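Local coordinates for hypothetical 33.3 KDA protein IN ade3-ser2 intergenic region (Saccharomyces cerevisiae, PDB 1ODF), which is probably an ATP-dependent kinase of the GLYK family, resembling bacterial pantothenate kinase in structure, whose substrate is not yet known, at residues G97-H102 / G160-F165; N90-G95 / V183-K188; F165-Q170 / A187-Y192; G66-D71 / F156-W161. All blocks are in the same frame, centred on the assembly; numbering follows the deposited sequence.

Contacts 1 and 4 both reach the predicted ATP site at the P-loop: the side chains of Trp161 and Glu159 lie about 4 Å and 3 Å from that of Lys44, with Gly97 and Glu159 each about 5 Å from a bound sulfate, probably from the crystallisation liquor. They share Gly160 and Trp161 and are tied by a probable hydrogen bond from His102 NE2 to Asp71 OD2 (2.9 Å). Contact 3 shares Phe165 with contact 1 and joins it again at Tyr192 OH, 2.8 Å from both Gly100 N and His102 ND1. Contacts 2 and 3 use overlapping parts of helix 182-195, sharing Ala187 and Lys188. Contact 2 is remote, its centre about 21 Å from that of contact 4.

Contact 1 of 4, residues G97-H102 / G160-F165; sequences GLPGTH and GWFLGF
Pro99 lies over one face of the Phe162 ring: its CG is 4.0 Å from the ring centroid and 15° off the normal, a CH-pi contact. At the edge of the same ring, His102 CE1 comes to 4.0 Å from Phe162 CZ, the two ring planes 44° apart. Next to Pro99, Leu98 CD1 touches the six-membered part of the indole, 4.0 Å from Trp161 CH2. No direct hydrogen bond joins the segments; a water does, donating to Gly97 O (2.7 Å) and accepting from Trp161 NE1 (2.8 Å) at the indole edge. Phe162 holds its CG between backbone N and carbonyl carbon (chi1 67°), which starts the ring off toward Pro99 and His102. An alanine here would probably leave Pro99 CG and His102 CE1 without their aromatic partner and open a gap beside them. Two type II turns set the backbones, Leu98 to Thr101 and Phe162 to Phe165, with Gly100 and Gly164 in their third positions. Thr101 fastens the first turn: its N and its OG1 both donate to Leu98 O, while OG1 accepts from Gly97 N. His102 ND1 is hydrogen-bonded to Tyr192 OH and NE2 to Asp71 OD2. Trp161 also lies beside Lys44 of the P-loop, at the predicted ATP site. The contact lies between the end of strand 155-160, helix 182-195, which meets Pro99 and Phe162, and helix 249-262, whose Ser251 touches Leu98 and Trp161.

Contact 2 of 4, residues N90-G95 / V183-K188; sequences NKLLQG and VDVNAK
Asn90 and Asp184 join the loop between helices 77-86 and 104-114 to the first turns of helix 182-195, the Asn90 end in an arrangement consistent with an Asx turn, its bonds weak. From Asn90 CB, which points at the helix, CG is set anti to the backbone N (chi1 -169°), and the amide then divides its two ends between loop and helix. OD1 turns back to its own segment and accepts two weak bonds, from Leu92 N at 3.0 Å and from Leu93 N at 3.2 Å. ND2 reaches across to Asp184 OD2 at 3.2 Å, with an N-H...O angle of 146°. That oxygen offers its anti lone pair and lies close to the plane of the amide, although amide and carboxylate are turned 52° apart. ND2 also donates to Asp181 O, just before the helix, so both its bonds go to the start of helix 182-195 and limit the amide's rotation. Next to this polar pair the leucines pack on the helix. Leu93 CD1 touches Asp184 CB at 4.2 Å, the side chains crossing at about a right angle. Val185 CG2 meets both leucines, 4.3 Å from Leu92 CD1 and 4.5 Å from Leu93 CD2. On the backbone, Asn90 O is gripped twice: Leu93 N and Gln94 NE2, the latter at 3.2 Å, reach it from opposite faces of the carbonyl plane.

Contact 3 of 4, residues F165-Q170 / A187-Y192; sequences FNPILQ and AKLFFY
The backbone of residues 165-168 runs extended past residues 187-192 of helix 182-195 and comes nearest to them at Pro167 and Phe190, whose CA atoms are 5.7 Å apart. Leu189 carries most of the contact from the helix. Its CG is anti to the backbone N (chi1 178°), directed at the loop, and CD2 ends against the peptide link there, 3.6 Å from Pro167 N and equally close to Asn166 C. The same methyl reaches Phe165 CB at 3.8 Å, while Leu189 CD1 lies 3.8 Å from Phe165 O. This is the connection that follows strand 155-160 in a P-loop kinase fold: loop and helix 182-195 form part of a beta-alpha-beta crossover to the parallel strand 204-211, and the helix packs back against the loop leading to it. Pro167 packs on both helix residues: CD is 4.0 Å from Leu189 CG, and CG sits 3.9 Å from Phe190 CA. The Phe190 ring receives Pro167 CG at its edge, with CD1 the nearest ring atom at 4.2 Å. No hydrogen bond crosses between the two segments, but one turn earlier on the helix Asn186 OD1 accepts from Ile168 N, and Asn166 OD1 accepts from Trp197 NE1 beyond the helix.

Contact 4 of 4, residues G66-D71 / F156-W161; sequences GYASID and FILEGW
Tyr67 and Ile157 stand side by side on two parallel strands, 66-69 and 156-160, whose axes approach to 4.5 Å at 11°. Four backbone bonds join the segments. Ile157 N gives a nearly straight bond to Gly66 O (2.8 Å, 171°), its nitrogen well above the carbonyl plane; Ala68 N donates to Ile157 O (2.8 Å), and Glu159 N to Ala68 O (3.1 Å). Past the strand end, Ile70 N still reaches Glu159 O (2.9 Å). On the outer side of strand 66-69, Tyr67 O accepts from Gln147 NE2, and Ser69 N donates to Asp72 OD2. Ser69 OG makes an ST turn by accepting from Asp71 N, and gives a weak bond to Glu159 OE1 (3.1 Å); Glu159 OE2 has a weak bond with Ser45 OG. The water on Trp161 NE1 also donates to Asp71 OD2, which has His102 as a second partner. Tyr67 lays CD2 3.6 Å from Ile157 CG2 and its hydroxyl 3.4 Å from Glu159 CG, which chi1 (71°) sets between backbone N and carbonyl carbon, beside that hydroxyl; Tyr67 OH hydrogen-bonds Ser48 OG on helix 44-59. An alanine in place of Tyr67 would probably deprive Ser48 of that partner and open a gap beside Ile157 and Glu159. The Ala68 methyl packs on Phe156 and Leu158 on the other face. Gly160 fits where a CB would collide with Ile70 CG2. Strand 155-160 also pairs with 32-37, which leads into the P-loop, an order consistent with a P-loop kinase fold, with Glu159 beside Lys44 of the predicted ATP site.

Contact 1 of 4, residues G97-H102 / G160-F165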
loop_
_atom_site.group_PDB
_atom_site.type_symbol
_atom_site.label_atom_id
_atom_site.label_comp_id
_atom_site.label_asym_id
_atom_site.label_seq_id
_atom_site.Cartn_x
_atom_site.Cartn_y
_atom_site.Cartn_z
ATOM N N GLY A 97 -5.018 -11.030 -1.966
ATOM C CA GLY A 97 -5.837 -9.840 -1.860
ATOM C C GLY A 97 -5.774 -9.056 -0.561
ATOM O O GLY A 97 -5.044 -8.072 -0.452
ATOM N N LEU A 98 -6.540 -9.492 0.430
ATOM C CA LEU A 98 -6.615 -8.800 1.708
ATOM C C LEU A 98 -5.417 -9.009 2.624
ATOM O O LEU A 98 -4.582 -9.888 2.391
ATOM C CB LEU A 98 -7.880 -9.232 2.461
ATOM C CG LEU A 98 -9.268 -8.845 1.936
ATOM C CD1 LEU A 98 -9.354 -7.325 1.809
ATOM C CD2 LEU A 98 -9.537 -9.519 0.586
ATOM N N PRO A 99 -5.320 -8.187 3.687
ATOM C CA PRO A 99 -4.218 -8.316 4.638
ATOM C C PRO A 99 -4.231 -9.770 5.123
ATOM O O PRO A 99 -5.291 -10.309 5.449
ATOM C CB PRO A 99 -4.612 -7.346 5.743
ATOM C CG PRO A 99 -5.340 -6.281 5.007
ATOM C CD PRO A 99 -6.199 -7.066 4.059
ATOM N N GLY A 100 -3.060 -10.398 5.166
ATOM C CA GLY A 100 -2.996 -11.783 5.593
ATOM C C GLY A 100 -2.569 -12.650 4.425
ATOM O O GLY A 100 -2.188 -13.804 4.606
ATOM N N THR A 101 -2.629 -12.086 3.221
ATOM C CA THR A 101 -2.240 -12.806 2.016
ATOM C C THR A 101 -0.824 -12.441 1.575
ATOM O O THR A 101 -0.420 -12.744 0.446
ATOM C CB THR A 101 -3.217 -12.527 0.845
ATOM O OG1 THR A 101 -3.197 -11.130 0.519
ATOM C CG2 THR A 101 -4.634 -12.947 1.223
ATOM N N HIS A 102 -0.078 -11.782 2.458
ATOM C CA HIS A 102 1.297 -11.411 2.149
ATOM C C HIS A 102 2.287 -12.207 2.997
ATOM O O HIS A 102 1.963 -12.667 4.089
ATOM C CB HIS A 102 1.532 -9.912 2.380
ATOM C CG HIS A 102 0.787 -9.032 1.430
ATOM N ND1 HIS A 102 -0.491 -8.579 1.678
ATOM C CD2 HIS A 102 1.135 -8.539 0.217
ATOM C CE1 HIS A 102 -0.895 -7.841 0.662
ATOM N NE2 HIS A 102 0.071 -7.802 -0.238
ATOM N N GLY A 160 0.608 0.864 -1.058
ATOM C CA GLY A 160 -0.469 -0.107 -0.987
ATOM C C GLY A 160 -1.785 0.606 -0.713
ATOM O O GLY A 160 -1.801 1.760 -0.269
ATOM N N TRP A 161 -2.895 -0.084 -0.968
ATOM C CA TRP A 161 -4.219 0.494 -0.762
ATOM C C TRP A 161 -4.645 0.501 0.708
ATOM O O TRP A 161 -5.589 1.203 1.068
ATOM C CB TRP A 161 -5.278 -0.252 -1.602
ATOM C CG TRP A 161 -5.452 -1.677 -1.197
ATOM C CD1 TRP A 161 -4.733 -2.752 -1.640
ATOM C CD2 TRP A 161 -6.322 -2.171 -0.176
ATOM N NE1 TRP A 161 -5.097 -3.887 -0.947
ATOM C CE2 TRP A 161 -6.069 -3.556 -0.040
ATOM C CE3 TRP A 161 -7.289 -1.577 0.647
ATOM C CZ2 TRP A 161 -6.742 -4.350 0.886
ATOM C CZ3 TRP A 161 -7.956 -2.367 1.562
ATOM C CH2 TRP A 161 -7.679 -3.739 1.675
ATOM N N PHE A 162 -3.959 -0.271 1.551
ATOM C CA PHE A 162 -4.299 -0.329 2.974
ATOM C C PHE A 162 -3.163 0.070 3.935
ATOM O O PHE A 162 -3.245 -0.176 5.141
ATOM C CB PHE A 162 -4.798 -1.734 3.330
ATOM C CG PHE A 162 -3.737 -2.800 3.228
ATOM C CD1 PHE A 162 -2.988 -3.171 4.349
ATOM C CD2 PHE A 162 -3.487 -3.435 2.015
ATOM C CE1 PHE A 162 -2.003 -4.163 4.264
ATOM C CE2 PHE A 162 -2.499 -4.435 1.913
ATOM C CZ PHE A 162 -1.756 -4.800 3.042
ATOM N N LEU A 163 -2.111 0.682 3.412
ATOM C CA LEU A 163 -1.010 1.095 4.262
ATOM C C LEU A 163 -1.478 2.178 5.237
ATOM O O LEU A 163 -2.077 3.183 4.837
ATOM C CB LEU A 163 0.151 1.624 3.419
ATOM C CG LEU A 163 0.780 0.697 2.374
ATOM C CD1 LEU A 163 2.050 1.342 1.829
ATOM C CD2 LEU A 163 1.103 -0.652 2.989
ATOM N N GLY A 164 -1.207 1.968 6.521
ATOM C CA GLY A 164 -1.613 2.947 7.507
ATOM C C GLY A 164 -2.814 2.507 8.326
ATOM O O GLY A 164 -3.037 3.033 9.418
ATOM N N PHE A 165 -3.592 1.556 7.807
ATOM C CA PHE A 165 -4.757 1.054 8.535
ATOM C C PHE A 165 -4.263 0.366 9.799
ATOM O O PHE A 165 -3.241 -0.327 9.783
ATOM C CB PHE A 165 -5.539 0.035 7.691
ATOM C CG PHE A 165 -6.211 0.619 6.478
ATOM C CD1 PHE A 165 -5.991 1.945 6.098
ATOM C CD2 PHE A 165 -7.034 -0.182 5.678
ATOM C CE1 PHE A 165 -6.577 2.465 4.935
ATOM C CE2 PHE A 165 -7.624 0.325 4.516
ATOM C CZ PHE A 165 -7.392 1.654 4.143
HETATM O O HOH W 1 -3.397 -6.095 -1.245
#

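Contact 2 of 4, residues N90-G95 / V183-K188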
loop_
_atom_site.group_PDB
_atom_site.type_symbol
_atom_site.label_atom_id
_atom_site.label_comp_id
_atom_site.label_asym_id
_atom_site.label_seq_id
_atom_site.Cartn_x
_atom_site.Cartn_y
_atom_site.Cartn_z
ATOM N N ASN A 90 -13.313 -18.627 5.618
ATOM C CA ASN A 90 -13.218 -17.178 5.513
ATOM C C ASN A 90 -13.121 -16.845 4.024
ATOM O O ASN A 90 -12.081 -17.057 3.397
ATOM C CB ASN A 90 -11.976 -16.678 6.258
ATOM C CG ASN A 90 -11.953 -15.174 6.405
ATOM O OD1 ASN A 90 -12.034 -14.447 5.418
ATOM N ND2 ASN A 90 -11.843 -14.696 7.642
ATOM N N LYS A 91 -14.206 -16.332 3.456
ATOM C CA LYS A 91 -14.216 -16.009 2.036
ATOM C C LYS A 91 -13.289 -14.858 1.654
ATOM O O LYS A 91 -12.822 -14.782 0.516
ATOM C CB LYS A 91 -15.647 -15.718 1.569
ATOM C CG LYS A 91 -16.519 -16.969 1.466
ATOM C CD LYS A 91 -17.820 -16.737 0.684
ATOM C CE LYS A 91 -18.925 -16.114 1.532
ATOM N NZ LYS A 91 -18.598 -14.738 1.987
ATOM N N LEU A 92 -13.011 -13.968 2.601
ATOM C CA LEU A 92 -12.135 -12.832 2.333
ATOM C C LEU A 92 -10.661 -13.234 2.198
ATOM O O LEU A 92 -9.858 -12.503 1.607
ATOM C CB LEU A 92 -12.285 -11.787 3.440
ATOM C CG LEU A 92 -13.683 -11.183 3.591
ATOM C CD1 LEU A 92 -13.681 -10.188 4.731
ATOM C CD2 LEU A 92 -14.097 -10.506 2.299
ATOM N N LEU A 93 -10.305 -14.399 2.733
ATOM C CA LEU A 93 -8.921 -14.854 2.671
ATOM C C LEU A 93 -8.645 -15.853 1.560
ATOM O O LEU A 93 -7.504 -16.292 1.377
ATOM C CB LEU A 93 -8.501 -15.441 4.021
ATOM C CG LEU A 93 -8.333 -14.386 5.120
ATOM C CD1 LEU A 93 -7.949 -15.065 6.423
ATOM C CD2 LEU A 93 -7.260 -13.361 4.695
ATOM N N GLN A 94 -9.689 -16.216 0.823
ATOM C CA GLN A 94 -9.536 -17.150 -0.284
ATOM C C GLN A 94 -8.921 -16.366 -1.437
ATOM O O GLN A 94 -9.526 -15.420 -1.952
ATOM C CB GLN A 94 -10.895 -17.724 -0.700
ATOM C CG GLN A 94 -11.608 -18.520 0.385
ATOM C CD GLN A 94 -10.740 -19.622 0.973
ATOM O OE1 GLN A 94 -10.060 -20.352 0.246
ATOM N NE2 GLN A 94 -10.764 -19.752 2.300
ATOM N N GLY A 95 -7.710 -16.757 -1.825
ATOM C CA GLY A 95 -7.025 -16.075 -2.905
ATOM C C GLY A 95 -6.308 -14.820 -2.431
ATOM O O GLY A 95 -6.699 -14.210 -1.433
ATOM N N VAL A 183 -12.804 -10.621 11.224
ATOM C CA VAL A 183 -12.139 -10.867 12.491
ATOM C C VAL A 183 -10.691 -11.293 12.276
ATOM O O VAL A 183 -9.781 -10.753 12.906
ATOM C CB VAL A 183 -12.897 -11.942 13.294
ATOM C CG1 VAL A 183 -12.067 -12.409 14.488
ATOM C CG2 VAL A 183 -14.231 -11.368 13.760
ATOM N N ASP A 184 -10.478 -12.254 11.383
ATOM C CA ASP A 184 -9.128 -12.725 11.097
ATOM C C ASP A 184 -8.337 -11.667 10.321
ATOM O O ASP A 184 -7.145 -11.472 10.558
ATOM C CB ASP A 184 -9.167 -14.024 10.283
ATOM C CG ASP A 184 -9.814 -15.177 11.038
ATOM O OD1 ASP A 184 -9.305 -15.558 12.120
ATOM O OD2 ASP A 184 -10.834 -15.704 10.543
ATOM N N VAL A 185 -8.999 -10.983 9.393
ATOM C CA VAL A 185 -8.323 -9.963 8.605
ATOM C C VAL A 185 -7.718 -8.934 9.551
ATOM O O VAL A 185 -6.539 -8.587 9.434
ATOM C CB VAL A 185 -9.295 -9.270 7.619
ATOM C CG1 VAL A 185 -8.568 -8.179 6.836
ATOM C CG2 VAL A 185 -9.868 -10.302 6.655
ATOM N N ASN A 186 -8.534 -8.469 10.494
ATOM C CA ASN A 186 -8.112 -7.496 11.494
ATOM C C ASN A 186 -6.882 -7.997 12.257
ATOM O O ASN A 186 -5.968 -7.228 12.536
ATOM C CB ASN A 186 -9.257 -7.232 12.478
ATOM C CG ASN A 186 -8.885 -6.231 13.552
ATOM O OD1 ASN A 186 -8.684 -5.047 13.272
ATOM N ND2 ASN A 186 -8.782 -6.702 14.787
ATOM N N ALA A 187 -6.860 -9.285 12.595
ATOM C CA ALA A 187 -5.726 -9.859 13.320
ATOM C C ALA A 187 -4.495 -9.844 12.431
ATOM O O ALA A 187 -3.381 -9.552 12.882
ATOM C CB ALA A 187 -6.033 -11.280 13.746
ATOM N N LYS A 188 -4.713 -10.169 11.163
ATOM C CA LYS A 188 -3.652 -10.198 10.170
ATOM C C LYS A 188 -3.068 -8.802 9.922
ATOM O O LYS A 188 -1.864 -8.654 9.739
ATOM C CB LYS A 188 -4.193 -10.776 8.857
ATOM C CG LYS A 188 -4.532 -12.252 8.917
ATOM C CD LYS A 188 -3.276 -13.071 9.202
ATOM C CE LYS A 188 -3.522 -14.564 9.071
ATOM N NZ LYS A 188 -2.242 -15.326 9.187
#

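Contact 3 of 4, residues F165-Q170 / A187-Y192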
loop_
_atom_site.group_PDB
_atom_site.type_symbol
_atom_site.label_atom_id
_atom_site.label_comp_id
_atom_site.label_asym_id
_atom_site.label_seq_id
_atom_site.Cartn_x
_atom_site.Cartn_y
_atom_site.Cartn_z
ATOM N N PHE A 165 -3.592 1.556 7.807
ATOM C CA PHE A 165 -4.757 1.054 8.535
ATOM C C PHE A 165 -4.263 0.366 9.799
ATOM O O PHE A 165 -3.241 -0.327 9.783
ATOM C CB PHE A 165 -5.539 0.035 7.691
ATOM C CG PHE A 165 -6.211 0.619 6.478
ATOM C CD1 PHE A 165 -5.991 1.945 6.098
ATOM C CD2 PHE A 165 -7.034 -0.182 5.678
ATOM C CE1 PHE A 165 -6.577 2.465 4.935
ATOM C CE2 PHE A 165 -7.624 0.325 4.516
ATOM C CZ PHE A 165 -7.392 1.654 4.143
ATOM N N ASN A 166 -4.987 0.546 10.893
ATOM C CA ASN A 166 -4.596 -0.077 12.152
ATOM C C ASN A 166 -5.669 -1.006 12.705
ATOM O O ASN A 166 -6.866 -0.704 12.664
ATOM C CB ASN A 166 -4.237 0.987 13.198
ATOM C CG ASN A 166 -2.978 1.776 12.821
ATOM O OD1 ASN A 166 -1.939 1.200 12.514
ATOM N ND2 ASN A 166 -3.077 3.094 12.850
ATOM N N PRO A 167 -5.242 -2.156 13.234
ATOM C CA PRO A 167 -6.162 -3.141 13.798
ATOM C C PRO A 167 -6.985 -2.632 14.964
ATOM O O PRO A 167 -6.534 -1.784 15.744
ATOM C CB PRO A 167 -5.234 -4.290 14.198
ATOM C CG PRO A 167 -3.926 -3.599 14.472
ATOM C CD PRO A 167 -3.846 -2.616 13.336
ATOM N N ILE A 168 -8.216 -3.128 15.051
ATOM C CA ILE A 168 -9.098 -2.783 16.154
ATOM C C ILE A 168 -8.491 -3.574 17.303
ATOM O O ILE A 168 -8.255 -4.775 17.172
ATOM C CB ILE A 168 -10.528 -3.284 15.912
ATOM C CG1 ILE A 168 -11.063 -2.719 14.589
ATOM C CG2 ILE A 168 -11.415 -2.878 17.084
ATOM C CD1 ILE A 168 -11.011 -1.196 14.503
ATOM N N LEU A 169 -8.220 -2.913 18.418
ATOM C CA LEU A 169 -7.592 -3.597 19.538
ATOM C C LEU A 169 -8.515 -3.918 20.697
ATOM O O LEU A 169 -8.401 -4.976 21.315
ATOM C CB LEU A 169 -6.422 -2.765 20.051
ATOM C CG LEU A 169 -5.323 -2.557 19.011
ATOM C CD1 LEU A 169 -4.229 -1.661 19.594
ATOM C CD2 LEU A 169 -4.768 -3.916 18.582
ATOM N N GLN A 170 -9.437 -3.010 20.982
ATOM C CA GLN A 170 -10.336 -3.196 22.101
ATOM C C GLN A 170 -11.798 -3.348 21.707
ATOM O O GLN A 170 -12.239 -2.784 20.711
ATOM C CB GLN A 170 -10.193 -2.016 23.058
ATOM C CG GLN A 170 -10.930 -2.217 24.356
ATOM C CD GLN A 170 -11.582 -0.938 24.878
ATOM O OE1 GLN A 170 -12.627 -0.502 24.373
ATOM N NE2 GLN A 170 -10.964 -0.331 25.893
ATOM N N ALA A 187 -6.860 -9.285 12.595
ATOM C CA ALA A 187 -5.726 -9.859 13.320
ATOM C C ALA A 187 -4.495 -9.844 12.431
ATOM O O ALA A 187 -3.381 -9.552 12.882
ATOM C CB ALA A 187 -6.033 -11.280 13.746
ATOM N N LYS A 188 -4.713 -10.169 11.163
ATOM C CA LYS A 188 -3.652 -10.198 10.170
ATOM C C LYS A 188 -3.068 -8.802 9.922
ATOM O O LYS A 188 -1.864 -8.654 9.739
ATOM C CB LYS A 188 -4.193 -10.776 8.857
ATOM C CG LYS A 188 -4.532 -12.252 8.917
ATOM C CD LYS A 188 -3.276 -13.071 9.202
ATOM C CE LYS A 188 -3.522 -14.564 9.071
ATOM N NZ LYS A 188 -2.242 -15.326 9.187
ATOM N N LEU A 189 -3.922 -7.784 9.920
ATOM C CA LEU A 189 -3.473 -6.415 9.688
ATOM C C LEU A 189 -2.388 -6.011 10.698
ATOM O O LEU A 189 -1.512 -5.195 10.400
ATOM C CB LEU A 189 -4.662 -5.445 9.777
ATOM C CG LEU A 189 -4.347 -3.948 9.600
ATOM C CD1 LEU A 189 -3.706 -3.717 8.234
ATOM C CD2 LEU A 189 -5.613 -3.105 9.750
ATOM N N PHE A 190 -2.451 -6.598 11.890
ATOM C CA PHE A 190 -1.497 -6.304 12.947
ATOM C C PHE A 190 -0.034 -6.407 12.509
ATOM O O PHE A 190 0.759 -5.499 12.764
ATOM C CB PHE A 190 -1.722 -7.238 14.141
ATOM C CG PHE A 190 -0.750 -7.014 15.266
ATOM C CD1 PHE A 190 -0.829 -5.867 16.051
ATOM C CD2 PHE A 190 0.294 -7.909 15.489
ATOM C CE1 PHE A 190 0.122 -5.609 17.041
ATOM C CE2 PHE A 190 1.248 -7.660 16.472
ATOM C CZ PHE A 190 1.164 -6.510 17.248
ATOM N N PHE A 191 0.315 -7.506 11.847
ATOM C CA PHE A 191 1.691 -7.728 11.417
ATOM C C PHE A 191 2.285 -6.630 10.535
ATOM O O PHE A 191 3.489 -6.382 10.588
ATOM C CB PHE A 191 1.823 -9.078 10.699
ATOM C CG PHE A 191 1.626 -10.274 11.596
ATOM C CD1 PHE A 191 0.351 -10.625 12.051
ATOM C CD2 PHE A 191 2.715 -11.068 11.971
ATOM C CE1 PHE A 191 0.161 -11.748 12.865
ATOM C CE2 PHE A 191 2.540 -12.199 12.790
ATOM C CZ PHE A 191 1.259 -12.538 13.236
ATOM N N TYR A 192 1.452 -5.977 9.728
ATOM C CA TYR A 192 1.932 -4.918 8.854
ATOM C C TYR A 192 2.154 -3.661 9.674
ATOM O O TYR A 192 3.216 -3.046 9.606
ATOM C CB TYR A 192 0.915 -4.606 7.753
ATOM C CG TYR A 192 0.509 -5.787 6.896
ATOM C CD1 TYR A 192 -0.379 -6.755 7.380
ATOM C CD2 TYR A 192 0.974 -5.913 5.583
ATOM C CE1 TYR A 192 -0.800 -7.814 6.574
ATOM C CE2 TYR A 192 0.558 -6.968 4.767
ATOM C CZ TYR A 192 -0.331 -7.909 5.268
ATOM O OH TYR A 192 -0.774 -8.927 4.462
#

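Contact 4 of 4, residues G66-D71 / F156-W161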
loop_
_atom_site.group_PDB
_atom_site.type_symbol
_atom_site.label_atom_id
_atom_site.label_comp_id
_atom_site.label_asym_id
_atom_site.label_seq_id
_atom_site.Cartn_x
_atom_site.Cartn_y
_atom_site.Cartn_z
ATOM N N GLY A 66 14.990 2.962 -2.992
ATOM C CA GLY A 66 14.293 1.700 -3.168
ATOM C C GLY A 66 12.795 1.902 -3.357
ATOM O O GLY A 66 12.214 2.883 -2.881
ATOM N N TYR A 67 12.158 0.971 -4.054
ATOM C CA TYR A 67 10.725 1.059 -4.293
ATOM C C TYR A 67 10.087 -0.316 -4.265
ATOM O O TYR A 67 10.677 -1.300 -4.713
ATOM C CB TYR A 67 10.446 1.717 -5.653
ATOM C CG TYR A 67 8.977 1.763 -6.025
ATOM C CD1 TYR A 67 8.294 0.608 -6.437
ATOM C CD2 TYR A 67 8.253 2.948 -5.914
ATOM C CE1 TYR A 67 6.928 0.633 -6.717
ATOM C CE2 TYR A 67 6.889 2.991 -6.197
ATOM C CZ TYR A 67 6.230 1.832 -6.594
ATOM O OH TYR A 67 4.881 1.887 -6.865
ATOM N N ALA A 68 8.872 -0.378 -3.736
ATOM C CA ALA A 68 8.146 -1.630 -3.692
ATOM C C ALA A 68 6.661 -1.401 -3.455
ATOM O O ALA A 68 6.260 -0.432 -2.814
ATOM C CB ALA A 68 8.713 -2.537 -2.595
ATOM N N SER A 69 5.852 -2.282 -4.026
ATOM C CA SER A 69 4.415 -2.259 -3.811
ATOM C C SER A 69 4.259 -3.348 -2.764
ATOM O O SER A 69 4.973 -4.351 -2.802
ATOM C CB SER A 69 3.655 -2.668 -5.070
ATOM O OG SER A 69 2.392 -3.219 -4.725
ATOM N N ILE A 70 3.360 -3.161 -1.813
ATOM C CA ILE A 70 3.178 -4.195 -0.807
ATOM C C ILE A 70 2.825 -5.530 -1.481
ATOM O O ILE A 70 3.159 -6.598 -0.969
ATOM C CB ILE A 70 2.069 -3.802 0.218
ATOM C CG1 ILE A 70 1.954 -4.872 1.308
ATOM C CG2 ILE A 70 0.740 -3.599 -0.493
ATOM C CD1 ILE A 70 3.192 -5.001 2.191
ATOM N N ASP A 71 2.179 -5.480 -2.642
ATOM C CA ASP A 71 1.808 -6.718 -3.325
ATOM C C ASP A 71 2.998 -7.495 -3.890
ATOM O O ASP A 71 2.867 -8.660 -4.266
ATOM C CB ASP A 71 0.770 -6.430 -4.397
ATOM C CG ASP A 71 -0.585 -6.100 -3.801
ATOM O OD1 ASP A 71 -1.437 -5.539 -4.522
ATOM O OD2 ASP A 71 -0.800 -6.411 -2.605
ATOM N N PHE A 156 13.251 4.658 1.037
ATOM C CA PHE A 156 12.492 3.495 0.621
ATOM C C PHE A 156 11.021 3.835 0.460
ATOM O O PHE A 156 10.338 4.236 1.407
ATOM C CB PHE A 156 12.651 2.338 1.610
ATOM C CG PHE A 156 12.095 1.053 1.093
ATOM C CD1 PHE A 156 10.718 0.827 1.080
ATOM C CD2 PHE A 156 12.939 0.091 0.531
ATOM C CE1 PHE A 156 10.190 -0.330 0.511
ATOM C CE2 PHE A 156 12.414 -1.079 -0.045
ATOM C CZ PHE A 156 11.042 -1.285 -0.053
ATOM N N ILE A 157 10.548 3.653 -0.762
ATOM C CA ILE A 157 9.174 3.940 -1.127
ATOM C C ILE A 157 8.343 2.668 -1.127
ATOM O O ILE A 157 8.653 1.721 -1.844
ATOM C CB ILE A 157 9.120 4.585 -2.537
ATOM C CG1 ILE A 157 9.983 5.850 -2.551
ATOM C CG2 ILE A 157 7.687 4.908 -2.928
ATOM C CD1 ILE A 157 10.046 6.535 -3.899
ATOM N N LEU A 158 7.300 2.645 -0.305
ATOM C CA LEU A 158 6.401 1.498 -0.239
ATOM C C LEU A 158 4.979 2.023 -0.476
ATOM O O LEU A 158 4.618 3.099 0.019
ATOM C CB LEU A 158 6.494 0.804 1.126
ATOM C CG LEU A 158 5.630 -0.456 1.296
ATOM C CD1 LEU A 158 6.123 -1.558 0.350
ATOM C CD2 LEU A 158 5.679 -0.921 2.740
ATOM N N GLU A 159 4.182 1.274 -1.237
ATOM C CA GLU A 159 2.820 1.700 -1.537
ATOM C C GLU A 159 1.817 0.555 -1.527
ATOM O O GLU A 159 2.130 -0.564 -1.932
ATOM C CB GLU A 159 2.778 2.400 -2.896
ATOM C CG GLU A 159 2.966 1.472 -4.088
ATOM C CD GLU A 159 1.669 0.798 -4.540
ATOM O OE1 GLU A 159 1.765 -0.194 -5.289
ATOM O OE2 GLU A 159 0.561 1.254 -4.162
ATOM N N GLY A 160 0.608 0.864 -1.058
ATOM C CA GLY A 160 -0.469 -0.107 -0.987
ATOM C C GLY A 160 -1.785 0.606 -0.713
ATOM O O GLY A 160 -1.801 1.760 -0.269
ATOM N N TRP A 161 -2.895 -0.084 -0.968
ATOM C CA TRP A 161 -4.219 0.494 -0.762
ATOM C C TRP A 161 -4.645 0.501 0.708
ATOM O O TRP A 161 -5.589 1.203 1.068
ATOM C CB TRP A 161 -5.278 -0.252 -1.602
ATOM C CG TRP A 161 -5.452 -1.677 -1.197
ATOM C CD1 TRP A 161 -4.733 -2.752 -1.640
ATOM C CD2 TRP A 161 -6.322 -2.171 -0.176
ATOM N NE1 TRP A 161 -5.097 -3.887 -0.947
ATOM C CE2 TRP A 161 -6.069 -3.556 -0.040
ATOM C CE3 TRP A 161 -7.289 -1.577 0.647
ATOM C CZ2 TRP A 161 -6.742 -4.350 0.886
ATOM C CZ3 TRP A 161 -7.956 -2.367 1.562
ATOM C CH2 TRP A 161 -7.679 -3.739 1.675
HETATM O O HOH W 1 -3.397 -6.095 -1.245
#